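Local coordinates for protein mariner Mos1 transposase (Drosophila mauritiana, PDB 4MDB) that mediates cut-and-paste transposition of the Mos1 element, cutting and joining transposon DNA with a metal-dependent, RNase H-like catalytic domain, the part present here, at residues F28-T34 / H122-L127; D159-Y165 / R212-C216; I83-L88 / Q102-L106. The protein carries 1 engineered substitution. Residues are numbered along the deposited sequence.

Contact 1: F28-T34 / H122-L127; sequences FLHRIVT and HRVIFL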
loop_
_atom_site.group_PDB
_atom_site.type_symbol
_atom_site.label_atom_id
_atom_site.label_comp_id
_atom_site.label_asym_id
_atom_site.label_seq_id
_atom_site.Cartn_x
_atom_site.Cartn_y
_atom_site.Cartn_z
ATOM N N PHE A 28 -0.170 -8.250 -14.634
ATOM C CA PHE A 28 1.044 -7.665 -14.063
ATOM C C PHE A 28 0.994 -7.711 -12.566
ATOM O O PHE A 28 1.844 -7.131 -11.837
ATOM C CB PHE A 28 1.174 -6.227 -14.516
ATOM C CG PHE A 28 -0.057 -5.382 -14.247
ATOM C CD1 PHE A 28 -1.113 -5.294 -15.190
ATOM C CD2 PHE A 28 -0.148 -4.651 -13.103
ATOM C CE1 PHE A 28 -2.195 -4.503 -14.980
ATOM C CE2 PHE A 28 -1.291 -3.878 -12.867
ATOM C CZ PHE A 28 -2.302 -3.787 -13.799
ATOM N N LEU A 29 0.011 -8.401 -12.036
ATOM C CA LEU A 29 -0.218 -8.322 -10.610
ATOM C C LEU A 29 0.900 -8.871 -9.718
ATOM O O LEU A 29 1.106 -8.416 -8.574
ATOM C CB LEU A 29 -1.462 -9.092 -10.242
ATOM C CG LEU A 29 -2.737 -8.695 -10.937
ATOM C CD1 LEU A 29 -3.830 -9.552 -10.349
ATOM C CD2 LEU A 29 -3.076 -7.215 -10.863
ATOM N N HIS A 30 1.658 -9.831 -10.263
ATOM C CA HIS A 30 2.768 -10.422 -9.557
ATOM C C HIS A 30 3.974 -9.492 -9.440
ATOM O O HIS A 30 4.941 -9.780 -8.659
ATOM C CB HIS A 30 3.193 -11.716 -10.282
ATOM C CG HIS A 30 3.620 -11.484 -11.700
ATOM N ND1 HIS A 30 2.731 -11.153 -12.693
ATOM C CD2 HIS A 30 4.833 -11.560 -12.297
ATOM C CE1 HIS A 30 3.381 -11.031 -13.839
ATOM N NE2 HIS A 30 4.670 -11.276 -13.614
ATOM N N ARG A 31 3.953 -8.357 -10.149
ATOM C CA ARG A 31 5.009 -7.381 -10.032
ATOM C C ARG A 31 4.618 -6.180 -9.168
ATOM O O ARG A 31 5.394 -5.248 -9.040
ATOM C CB ARG A 31 5.503 -6.900 -11.412
ATOM C CG ARG A 31 5.919 -8.090 -12.230
ATOM C CD ARG A 31 6.666 -7.730 -13.472
ATOM N NE ARG A 31 5.853 -7.177 -14.543
ATOM C CZ ARG A 31 5.927 -5.923 -14.971
ATOM N NH1 ARG A 31 6.776 -5.074 -14.434
ATOM N NH2 ARG A 31 5.165 -5.550 -15.978
ATOM N N ILE A 32 3.436 -6.175 -8.551
ATOM C CA ILE A 32 2.998 -5.023 -7.763
ATOM C C ILE A 32 3.577 -5.084 -6.348
ATOM O O ILE A 32 3.538 -6.122 -5.651
ATOM C CB ILE A 32 1.447 -4.996 -7.641
ATOM C CG1 ILE A 32 0.835 -4.709 -8.989
ATOM C CG2 ILE A 32 1.028 -3.973 -6.629
ATOM C CD1 ILE A 32 -0.666 -4.803 -8.995
ATOM N N VAL A 33 4.143 -3.985 -5.969
ATOM C CA VAL A 33 4.523 -3.725 -4.621
ATOM C C VAL A 33 3.632 -2.537 -4.218
ATOM O O VAL A 33 3.538 -1.528 -4.932
ATOM C CB VAL A 33 6.008 -3.303 -4.576
ATOM C CG1 VAL A 33 6.440 -2.739 -3.227
ATOM C CG2 VAL A 33 6.915 -4.464 -4.981
ATOM N N THR A 34 3.036 -2.670 -3.043
ATOM C CA THR A 34 2.074 -1.639 -2.596
ATOM C C THR A 34 2.336 -1.251 -1.186
ATOM O O THR A 34 2.884 -2.029 -0.401
ATOM C CB THR A 34 0.645 -2.073 -2.931
ATOM O OG1 THR A 34 -0.290 -0.992 -2.812
ATOM C CG2 THR A 34 0.126 -3.151 -2.017
ATOM N N HIS A 122 12.825 -8.266 -13.482
ATOM C CA HIS A 122 11.429 -7.913 -13.255
ATOM C C HIS A 122 11.300 -6.507 -12.678
ATOM O O HIS A 122 11.782 -6.230 -11.580
ATOM C CB HIS A 122 10.766 -8.928 -12.320
ATOM C CG HIS A 122 9.990 -9.990 -13.034
ATOM N ND1 HIS A 122 8.667 -10.260 -12.756
ATOM C CD2 HIS A 122 10.351 -10.849 -14.016
ATOM C CE1 HIS A 122 8.247 -11.241 -13.535
ATOM N NE2 HIS A 122 9.249 -11.616 -14.310
ATOM N N ARG A 123 10.647 -5.625 -13.427
ATOM C CA ARG A 123 10.450 -4.254 -12.993
ATOM C C ARG A 123 9.330 -4.141 -11.980
ATOM O O ARG A 123 8.265 -4.727 -12.148
ATOM C CB ARG A 123 10.117 -3.405 -14.225
ATOM C CG ARG A 123 10.019 -1.944 -13.956
ATOM C CD ARG A 123 9.611 -1.174 -15.179
ATOM N NE ARG A 123 9.706 0.275 -14.921
ATOM C CZ ARG A 123 9.236 1.226 -15.736
ATOM N NH1 ARG A 123 8.563 0.917 -16.857
ATOM N NH2 ARG A 123 9.386 2.516 -15.448
ATOM N N VAL A 124 9.616 -3.400 -10.940
ATOM C CA VAL A 124 8.663 -3.138 -9.873
ATOM C C VAL A 124 7.543 -2.280 -10.443
ATOM O O VAL A 124 7.795 -1.248 -11.094
ATOM C CB VAL A 124 9.295 -2.473 -8.666
ATOM C CG1 VAL A 124 8.193 -1.988 -7.702
ATOM C CG2 VAL A 124 10.353 -3.417 -8.055
ATOM N N ILE A 125 6.301 -2.635 -10.109
ATOM C CA ILE A 125 5.182 -1.815 -10.357
ATOM C C ILE A 125 4.727 -1.309 -8.965
ATOM O O ILE A 125 4.271 -2.114 -8.178
ATOM C CB ILE A 125 4.060 -2.549 -11.084
ATOM C CG1 ILE A 125 4.533 -2.986 -12.469
ATOM C CG2 ILE A 125 2.770 -1.718 -11.160
ATOM C CD1 ILE A 125 3.576 -3.871 -13.204
ATOM N N PHE A 126 4.669 -0.025 -8.751
ATOM C CA PHE A 126 4.472 0.516 -7.405
ATOM C C PHE A 126 3.102 1.132 -7.316
ATOM O O PHE A 126 2.732 2.002 -8.122
ATOM C CB PHE A 126 5.535 1.571 -7.089
ATOM C CG PHE A 126 5.666 1.956 -5.653
ATOM C CD1 PHE A 126 5.936 1.034 -4.703
ATOM C CD2 PHE A 126 5.560 3.295 -5.272
ATOM C CE1 PHE A 126 6.146 1.383 -3.388
ATOM C CE2 PHE A 126 5.740 3.652 -3.937
ATOM C CZ PHE A 126 6.045 2.658 -3.020
ATOM N N LEU A 127 2.361 0.709 -6.308
ATOM C CA LEU A 127 1.018 1.234 -6.071
ATOM C C LEU A 127 0.939 1.874 -4.728
ATOM O O LEU A 127 1.024 1.190 -3.670
ATOM C CB LEU A 127 -0.032 0.131 -6.241
ATOM C CG LEU A 127 -1.522 0.454 -5.929
ATOM C CD1 LEU A 127 -1.956 1.512 -6.920
ATOM C CD2 LEU A 127 -2.259 -0.846 -6.124
#

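Contact 2: D159-Y165 / R212-C216; sequences DLAPSDY and RWEKC. With MG (magnesium ion), chain C; RLT (N-(4-fluorobenzyl)-5-hydroxy-1-methyl-2-(1-methyl-1-{[(5-methyl-1,3,4-oxadiazol-2-yl)carbonyl]amino}ethyl)-6-oxo-1,6-di hydropyrimidine-4-carboxamide), chain B.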
loop_
_atom_site.group_PDB
_atom_site.type_symbol
_atom_site.label_atom_id
_atom_site.label_comp_id
_atom_site.label_asym_id
_atom_site.label_seq_id
_atom_site.Cartn_x
_atom_site.Cartn_y
_atom_site.Cartn_z
ATOM N N ASP A 159 -10.878 1.642 -1.291
ATOM C CA ASP A 159 -11.477 0.475 -1.774
ATOM C C ASP A 159 -10.758 -0.139 -2.941
ATOM O O ASP A 159 -11.119 -1.243 -3.386
ATOM C CB ASP A 159 -12.961 0.744 -2.164
ATOM C CG ASP A 159 -13.157 1.827 -3.184
ATOM O OD1 ASP A 159 -12.333 2.742 -3.350
ATOM O OD2 ASP A 159 -14.257 1.752 -3.790
ATOM N N LEU A 160 -9.811 0.609 -3.494
ATOM C CA LEU A 160 -9.017 0.175 -4.664
ATOM C C LEU A 160 -7.518 0.001 -4.247
ATOM O O LEU A 160 -6.671 -0.362 -5.067
ATOM C CB LEU A 160 -9.116 1.097 -5.828
ATOM C CG LEU A 160 -10.541 1.327 -6.341
ATOM C CD1 LEU A 160 -10.438 2.335 -7.474
ATOM C CD2 LEU A 160 -11.121 -0.028 -6.752
ATOM N N ALA A 161 -7.216 0.267 -2.973
ATOM C CA ALA A 161 -5.851 0.142 -2.422
ATOM C C ALA A 161 -5.751 -1.129 -1.577
ATOM O O ALA A 161 -6.379 -1.251 -0.517
ATOM C CB ALA A 161 -5.556 1.348 -1.555
ATOM N N PRO A 162 -4.958 -2.123 -2.004
ATOM C CA PRO A 162 -4.904 -3.377 -1.216
ATOM C C PRO A 162 -4.507 -3.176 0.270
ATOM O O PRO A 162 -5.005 -3.933 1.124
ATOM C CB PRO A 162 -3.913 -4.246 -1.974
ATOM C CG PRO A 162 -4.019 -3.777 -3.415
ATOM C CD PRO A 162 -4.260 -2.288 -3.280
ATOM N N SER A 163 -3.661 -2.217 0.586
ATOM C CA SER A 163 -3.309 -1.970 1.970
ATOM C C SER A 163 -4.523 -1.617 2.793
ATOM O O SER A 163 -4.605 -2.063 3.955
ATOM C CB SER A 163 -2.264 -0.888 2.123
ATOM O OG SER A 163 -1.030 -1.177 1.415
ATOM N N ASP A 164 -5.458 -0.871 2.182
ATOM C CA ASP A 164 -6.697 -0.504 2.910
ATOM C C ASP A 164 -7.765 -1.589 2.887
ATOM O O ASP A 164 -8.228 -1.993 3.959
ATOM C CB ASP A 164 -7.196 0.827 2.341
ATOM C CG ASP A 164 -6.305 1.986 2.824
ATOM O OD1 ASP A 164 -5.945 1.994 4.045
ATOM O OD2 ASP A 164 -5.941 2.852 2.064
ATOM N N TYR A 165 -8.158 -2.082 1.734
ATOM C CA TYR A 165 -9.266 -3.049 1.740
ATOM C C TYR A 165 -8.944 -4.456 2.181
ATOM O O TYR A 165 -9.854 -5.193 2.588
ATOM C CB TYR A 165 -9.907 -3.115 0.351
ATOM C CG TYR A 165 -9.080 -3.758 -0.787
ATOM C CD1 TYR A 165 -8.839 -5.120 -0.832
ATOM C CD2 TYR A 165 -8.566 -2.993 -1.826
ATOM C CE1 TYR A 165 -8.104 -5.699 -1.834
ATOM C CE2 TYR A 165 -7.864 -3.562 -2.853
ATOM C CZ TYR A 165 -7.603 -4.920 -2.875
ATOM O OH TYR A 165 -6.893 -5.589 -3.877
ATOM N N ARG A 212 -12.208 -5.904 -8.044
ATOM C CA ARG A 212 -12.466 -4.551 -7.572
ATOM C C ARG A 212 -12.570 -3.573 -8.743
ATOM O O ARG A 212 -13.534 -2.813 -8.842
ATOM C CB ARG A 212 -11.368 -4.100 -6.606
ATOM C CG ARG A 212 -11.188 -5.013 -5.404
ATOM C CD ARG A 212 -11.039 -4.212 -4.120
ATOM N NE ARG A 212 -11.430 -4.985 -2.945
ATOM C CZ ARG A 212 -12.266 -4.548 -2.008
ATOM N NH1 ARG A 212 -12.802 -3.339 -2.107
ATOM N NH2 ARG A 212 -12.566 -5.320 -0.973
ATOM N N TRP A 213 -11.576 -3.597 -9.627
ATOM C CA TRP A 213 -11.571 -2.702 -10.816
ATOM C C TRP A 213 -12.905 -2.880 -11.579
ATOM O O TRP A 213 -13.539 -1.872 -11.961
ATOM C CB TRP A 213 -10.391 -2.835 -11.743
ATOM C CG TRP A 213 -9.100 -2.562 -11.107
ATOM C CD1 TRP A 213 -8.861 -1.690 -10.059
ATOM C CD2 TRP A 213 -7.824 -3.193 -11.366
ATOM N NE1 TRP A 213 -7.545 -1.714 -9.713
ATOM C CE2 TRP A 213 -6.880 -2.592 -10.520
ATOM C CE3 TRP A 213 -7.369 -4.078 -12.311
ATOM C CZ2 TRP A 213 -5.549 -2.956 -10.534
ATOM C CZ3 TRP A 213 -6.063 -4.423 -12.309
ATOM C CH2 TRP A 213 -5.174 -3.886 -11.429
ATOM N N GLU A 214 -13.308 -4.143 -11.757
ATOM C CA GLU A 214 -14.560 -4.465 -12.536
ATOM C C GLU A 214 -15.758 -3.859 -11.854
ATOM O O GLU A 214 -16.636 -3.315 -12.523
ATOM C CB GLU A 214 -14.722 -5.980 -12.690
ATOM C CG GLU A 214 -15.403 -6.307 -14.006
ATOM C CD GLU A 214 -14.586 -7.187 -14.926
ATOM O OE1 GLU A 214 -13.586 -6.709 -15.560
ATOM O OE2 GLU A 214 -15.012 -8.360 -15.075
ATOM N N LYS A 215 -15.822 -4.012 -10.542
ATOM C CA LYS A 215 -16.940 -3.466 -9.762
ATOM C C LYS A 215 -17.001 -1.952 -9.860
ATOM O O LYS A 215 -18.093 -1.360 -9.957
ATOM C CB LYS A 215 -16.882 -3.916 -8.323
ATOM C CG LYS A 215 -17.265 -5.376 -8.147
ATOM C CD LYS A 215 -17.306 -5.693 -6.686
ATOM C CE LYS A 215 -17.714 -7.123 -6.445
ATOM N NZ LYS A 215 -17.532 -7.333 -4.978
ATOM N N CYS A 216 -15.838 -1.307 -9.792
ATOM C CA CYS A 216 -15.773 0.124 -9.927
ATOM C C CYS A 216 -16.261 0.589 -11.255
ATOM O O CYS A 216 -17.046 1.536 -11.301
ATOM C CB CYS A 216 -14.337 0.605 -9.654
ATOM S SG CYS A 216 -14.288 2.418 -9.483
HETATM MG MG MG C . -5.028 3.850 3.890
HETATM C CAA RLT B . -7.783 12.758 -1.901
HETATM C CAB RLT B . -9.198 5.663 4.559
HETATM C CAC RLT B . -10.508 8.040 3.148
HETATM C CAD RLT B . -9.351 8.910 5.487
HETATM O OAE RLT B . -3.800 8.326 2.583
HETATM O OAF RLT B . -8.715 9.205 1.026
HETATM O OAG RLT B . -6.990 4.607 4.128
HETATM O OAH RLT B . -4.774 5.746 3.166
HETATM F FAI RLT B . -5.220 12.951 -2.727
HETATM C CAJ RLT B . -4.795 11.154 -1.205
HETATM C CAK RLT B . -4.859 13.401 -0.397
HETATM C CAL RLT B . -4.542 10.695 0.105
HETATM C CAM RLT B . -4.607 12.954 0.908
HETATM C CAN RLT B . -4.194 11.163 2.606
HETATM N NAO RLT B . -8.017 13.529 0.630
HETATM N NAP RLT B . -8.315 12.739 1.772
HETATM N NAQ RLT B . -7.151 8.667 3.312
HETATM N NAR RLT B . -5.198 10.130 2.892
HETATM N NAS RLT B . -9.050 10.049 3.182
HETATM O OAT RLT B . -8.259 11.400 -0.057
HETATM C CAU RLT B . -4.889 8.807 2.743
HETATM C CAV RLT B . -8.739 10.129 1.857
HETATM C CAW RLT B . -8.003 12.668 -0.421
HETATM C CAX RLT B . -4.958 12.518 -1.461
HETATM C CAY RLT B . -4.439 11.606 1.182
HETATM C CAZ RLT B . -5.815 6.559 3.396
HETATM C CBA RLT B . -8.425 11.469 1.299
HETATM C CBB RLT B . -5.970 7.970 3.093
HETATM C CBC RLT B . -8.253 8.007 3.755
HETATM C CBD RLT B . -6.988 5.841 3.831
HETATM N NBE RLT B . -8.152 6.600 4.039
HETATM C CBF RLT B . -9.560 8.933 3.947
HETATM O O HOH W 1 -6.043 -0.188 -7.835
HETATM O O HOH W 2 -4.570 4.132 5.864
#

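Contact 3: I83-L88 / Q102-L106; sequences IYYELL and QLINL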
loop_
_atom_site.group_PDB
_atom_site.type_symbol
_atom_site.label_atom_id
_atom_site.label_comp_id
_atom_site.label_asym_id
_atom_site.label_seq_id
_atom_site.Cartn_x
_atom_site.Cartn_y
_atom_site.Cartn_z
ATOM N N ILE A 83 7.357 -6.676 2.788
ATOM C CA ILE A 83 8.723 -6.424 2.364
ATOM C C ILE A 83 9.492 -5.628 3.418
ATOM O O ILE A 83 10.625 -5.954 3.791
ATOM C CB ILE A 83 8.767 -5.803 0.952
ATOM C CG1 ILE A 83 8.095 -6.760 -0.069
ATOM C CG2 ILE A 83 10.186 -5.465 0.493
ATOM C CD1 ILE A 83 7.578 -6.092 -1.325
ATOM N N TYR A 84 8.883 -4.540 3.919
ATOM C CA TYR A 84 9.558 -3.573 4.700
ATOM C C TYR A 84 8.504 -2.794 5.432
ATOM O O TYR A 84 7.439 -2.578 4.907
ATOM C CB TYR A 84 10.391 -2.651 3.870
ATOM C CG TYR A 84 11.113 -1.577 4.633
ATOM C CD1 TYR A 84 12.115 -1.914 5.526
ATOM C CD2 TYR A 84 10.783 -0.234 4.531
ATOM C CE1 TYR A 84 12.844 -0.930 6.197
ATOM C CE2 TYR A 84 11.511 0.745 5.178
ATOM C CZ TYR A 84 12.521 0.377 6.028
ATOM O OH TYR A 84 13.156 1.362 6.721
ATOM N N TYR A 85 8.739 -2.442 6.670
ATOM C CA TYR A 85 7.891 -1.425 7.348
ATOM C C TYR A 85 8.672 -0.600 8.336
ATOM O O TYR A 85 9.760 -1.005 8.803
ATOM C CB TYR A 85 6.691 -2.083 8.026
ATOM C CG TYR A 85 6.947 -2.757 9.373
ATOM C CD1 TYR A 85 7.296 -4.099 9.451
ATOM C CD2 TYR A 85 6.790 -2.048 10.564
ATOM C CE1 TYR A 85 7.507 -4.721 10.680
ATOM C CE2 TYR A 85 7.032 -2.645 11.797
ATOM C CZ TYR A 85 7.362 -3.979 11.856
ATOM O OH TYR A 85 7.614 -4.561 13.069
ATOM N N GLU A 86 8.131 0.578 8.593
ATOM C CA GLU A 86 8.632 1.460 9.682
ATOM C C GLU A 86 7.504 1.845 10.591
ATOM O O GLU A 86 6.353 2.046 10.151
ATOM C CB GLU A 86 9.313 2.684 9.092
ATOM C CG GLU A 86 10.586 2.426 8.320
ATOM C CD GLU A 86 11.244 3.680 7.809
ATOM O OE1 GLU A 86 10.727 4.801 8.146
ATOM O OE2 GLU A 86 12.210 3.600 6.989
ATOM N N LEU A 87 7.819 1.940 11.891
ATOM C CA LEU A 87 6.903 2.459 12.868
ATOM C C LEU A 87 7.572 3.762 13.356
ATOM O O LEU A 87 8.763 3.799 13.798
ATOM C CB LEU A 87 6.646 1.427 13.937
ATOM C CG LEU A 87 5.543 1.699 14.954
ATOM C CD1 LEU A 87 4.116 1.543 14.403
ATOM C CD2 LEU A 87 5.740 0.850 16.187
ATOM N N LEU A 88 6.893 4.863 13.131
ATOM C CA LEU A 88 7.512 6.158 13.374
ATOM C C LEU A 88 7.414 6.444 14.888
ATOM O O LEU A 88 6.552 5.920 15.588
ATOM C CB LEU A 88 6.874 7.265 12.538
ATOM C CG LEU A 88 7.414 7.687 11.151
ATOM C CD1 LEU A 88 8.064 6.600 10.337
ATOM C CD2 LEU A 88 6.412 8.457 10.292
ATOM N N GLN A 102 12.408 6.366 3.050
ATOM C CA GLN A 102 11.706 5.140 3.083
ATOM C C GLN A 102 11.776 4.343 1.766
ATOM O O GLN A 102 11.901 3.136 1.839
ATOM C CB GLN A 102 10.262 5.428 3.471
ATOM C CG GLN A 102 10.148 5.774 4.978
ATOM C CD GLN A 102 8.734 6.069 5.378
ATOM O OE1 GLN A 102 7.943 6.533 4.556
ATOM N NE2 GLN A 102 8.389 5.807 6.627
ATOM N N LEU A 103 11.579 5.003 0.655
ATOM C CA LEU A 103 11.605 4.324 -0.638
ATOM C C LEU A 103 12.975 3.741 -0.874
ATOM O O LEU A 103 13.093 2.628 -1.370
ATOM C CB LEU A 103 11.206 5.222 -1.765
ATOM C CG LEU A 103 9.783 5.807 -1.792
ATOM C CD1 LEU A 103 9.643 6.726 -2.949
ATOM C CD2 LEU A 103 8.796 4.675 -1.918
ATOM N N ILE A 104 14.008 4.534 -0.539
ATOM C CA ILE A 104 15.385 4.010 -0.657
ATOM C C ILE A 104 15.630 2.787 0.229
ATOM O O ILE A 104 16.213 1.804 -0.210
ATOM C CB ILE A 104 16.398 5.132 -0.439
ATOM C CG1 ILE A 104 16.344 6.098 -1.624
ATOM C CG2 ILE A 104 17.810 4.570 -0.196
ATOM C CD1 ILE A 104 16.933 7.479 -1.350
ATOM N N ASN A 105 15.171 2.787 1.477
ATOM C CA ASN A 105 15.296 1.654 2.342
ATOM C C ASN A 105 14.466 0.453 1.870
ATOM O O ASN A 105 14.860 -0.654 1.968
ATOM C CB ASN A 105 14.869 2.056 3.739
ATOM C CG ASN A 105 15.779 3.114 4.311
ATOM O OD1 ASN A 105 16.870 3.254 3.833
ATOM N ND2 ASN A 105 15.340 3.865 5.326
ATOM N N LEU A 106 13.273 0.732 1.337
ATOM C CA LEU A 106 12.403 -0.295 0.827
ATOM C C LEU A 106 13.103 -1.011 -0.327
ATOM O O LEU A 106 12.992 -2.209 -0.427
ATOM C CB LEU A 106 11.044 0.322 0.312
ATOM C CG LEU A 106 10.160 -0.566 -0.617
ATOM C CD1 LEU A 106 9.682 -1.820 0.018
ATOM C CD2 LEU A 106 8.840 0.200 -0.976
#

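Contact 1: F28-T34 / H122-L127
Two neighbouring parallel strands of the RNase H-like sheet meet here: 32-34, the start of the strand that carries Asp36, and 125-127, leading to Asp129. Ile32, Val33 and Thr34 pair with Ile125, Phe126 and Leu127, and the backbone ladder runs from Ile125 N to Arg31 O (3.0 Å), from Val33 N to Ile125 O (2.9 Å) and from Leu127 N to Val33 O (2.9 Å). Ile32 and Ile125 share the m,t rotamer and lie on one face with Thr34 and Leu127; Ile32 CG1 comes 4.2 Å from Ile125 CG2. Ile125 CD1 reaches on to Phe28 CB (3.6 Å), whose p rotamer holds the ring on this same side, toward helix 6-25. The other face carries Val33 and Phe126, both t at chi1; Val33 CG1 is 4.1 Å from Phe126 CD1, and helix 96-113 packs over both. Before the strands begin, Arg31 (m, t, m) reaches across toward the 122-125 segment: its NH1 donates to Arg123 O at 2.8 Å, and Ile125 CD1 sits over one face of the guanidinium, 3.6 Å from Arg31 CZ. His30 and His122 meet rim to rim, centroids 5.5 Å apart. At the far end the t rotamer of Thr34 turns its hydroxyl across the strand gap, and OG1 donates to Leu127 O at 2.7 Å.

Contact 2: D159-Y165 / R212-C216
Arg212, Leu160 and Tyr165 bury most of this interface, where the turn and first residues of helix 162-175 meet helix 209-218. Arg212 points its side chain at the turn and lays its guanidinium flat on the Tyr165 ring: centres lie 3.9 Å apart with planes at 14°, and Arg212 CZ is 3.9 Å from the ring centroid, a cation-pi contact. Further back along the side chain, Arg212 CD stands 3.5 Å above the same centroid as a CH-pi donor. The stack leaves NH1 placed to donate to the backbone, Arg212 NH1 to Asp159 O at 3.0 Å. The Tyr165 hydroxyl is bonded elsewhere, to Gly205 O. Leu160 turns the end of its side chain into helix 209-218, its CD2 4.1 Å from Arg212 CB and 4.3 Å from Trp213 CD1, and its CD1 4.3 Å from Cys216 SG. A water joins Leu160 O to Trp213 NE1, 2.8 Å from each. Ala161 occupies the N-cap position of helix 162-175, and Tyr165 N returns to Ala161 O at 3.0 Å. In this first turn Asp164, the third aspartate of the DDD motif, faces the active site rather than Arg212; its OD1 and OD2 bind Mg at 2.1 and 2.3 Å, alongside raltegravir oxygens OAG and OAH and a water, with Asp36 sharing the ion. Helix 6-25 flanks the contact, Cys16 touching Leu160 and Cys216 while Arg12 salt-bridges Asp159, and strand 32-42 meets Ser163 through Thr34 and Asp36.

Contact 3: I83-L88 / Q102-L106
A very short hydrogen bond, 2.4 Å from Tyr84 OH to Glu86 OE2, ties together two side chains of one strand that both point at the facing helix. The Glu86 carboxylate uses its other oxygen across the interface: Gln102 NE2 donates to Glu86 OE1 at 3.0 Å, nearly straight at 165°. Gln102 (m,t) leaves the helix sideways and extends its amide to Glu86; just past the strand, Leu88 CD1 lies 3.8 Å from Gln102 NE2. Asn105 ND2 stays 3.6 Å from Glu86 OE2, not hydrogen-bonded to it, while Asn105 OD1 bonds to Gln101 NE2 of the same helix. The Tyr84 ring presents a face to the helix backbone, with Asn105 C and Leu106 N over it, while its hydroxyl end reaches the Asn105 side chain, OH to CB 3.5 Å. This is helix-on-sheet packing within the RNase H-like fold: strand 81-87 is the outermost strand on its side of the mixed sheet, and helix 96-113 runs back across that sheet, the short segment axes 9.0 Å apart at closest approach and their directions at 143°. Ile83 and Tyr84 both face Trp76 on the neighbouring strand, a classic beta bulge, and both consecutive residues direct CB toward the helix. Leu106 packs against both, its CD1 lying 3.7 Å from Ile83 CG2 and 4.0 Å from Tyr84 CB. Tyr85 and Leu87 point away from helix 96-113; on that side Tyr85 meets Phe194 edge-to-face and bonds through its hydroxyl to Asp191 of helix 183-196.

Contact 1 touches both of the others, its centre 16 Å from each; contacts 2 and 3, their centres 23 Å apart, do not meet. Toward contact 2, Phe28 CZ packs on Trp213 CH2 at 3.7 Å and Leu127 CD2 on Pro162 CD at 3.8 Å. Toward contact 3, Phe126 CZ meets Leu103 CD2 at 3.6 Å and Val33 CG1 meets Ile83 CD1 at 4.0 Å. The chain closes contact 3 inside the loop of contact 1, then forms contact 2. Only contact 2 holds a metal ligand, Asp164. The Thr34 side chain of contact 1 is about 10 Å from a bound magnesium and the Gln102 side chain of contact 3 about 11 Å.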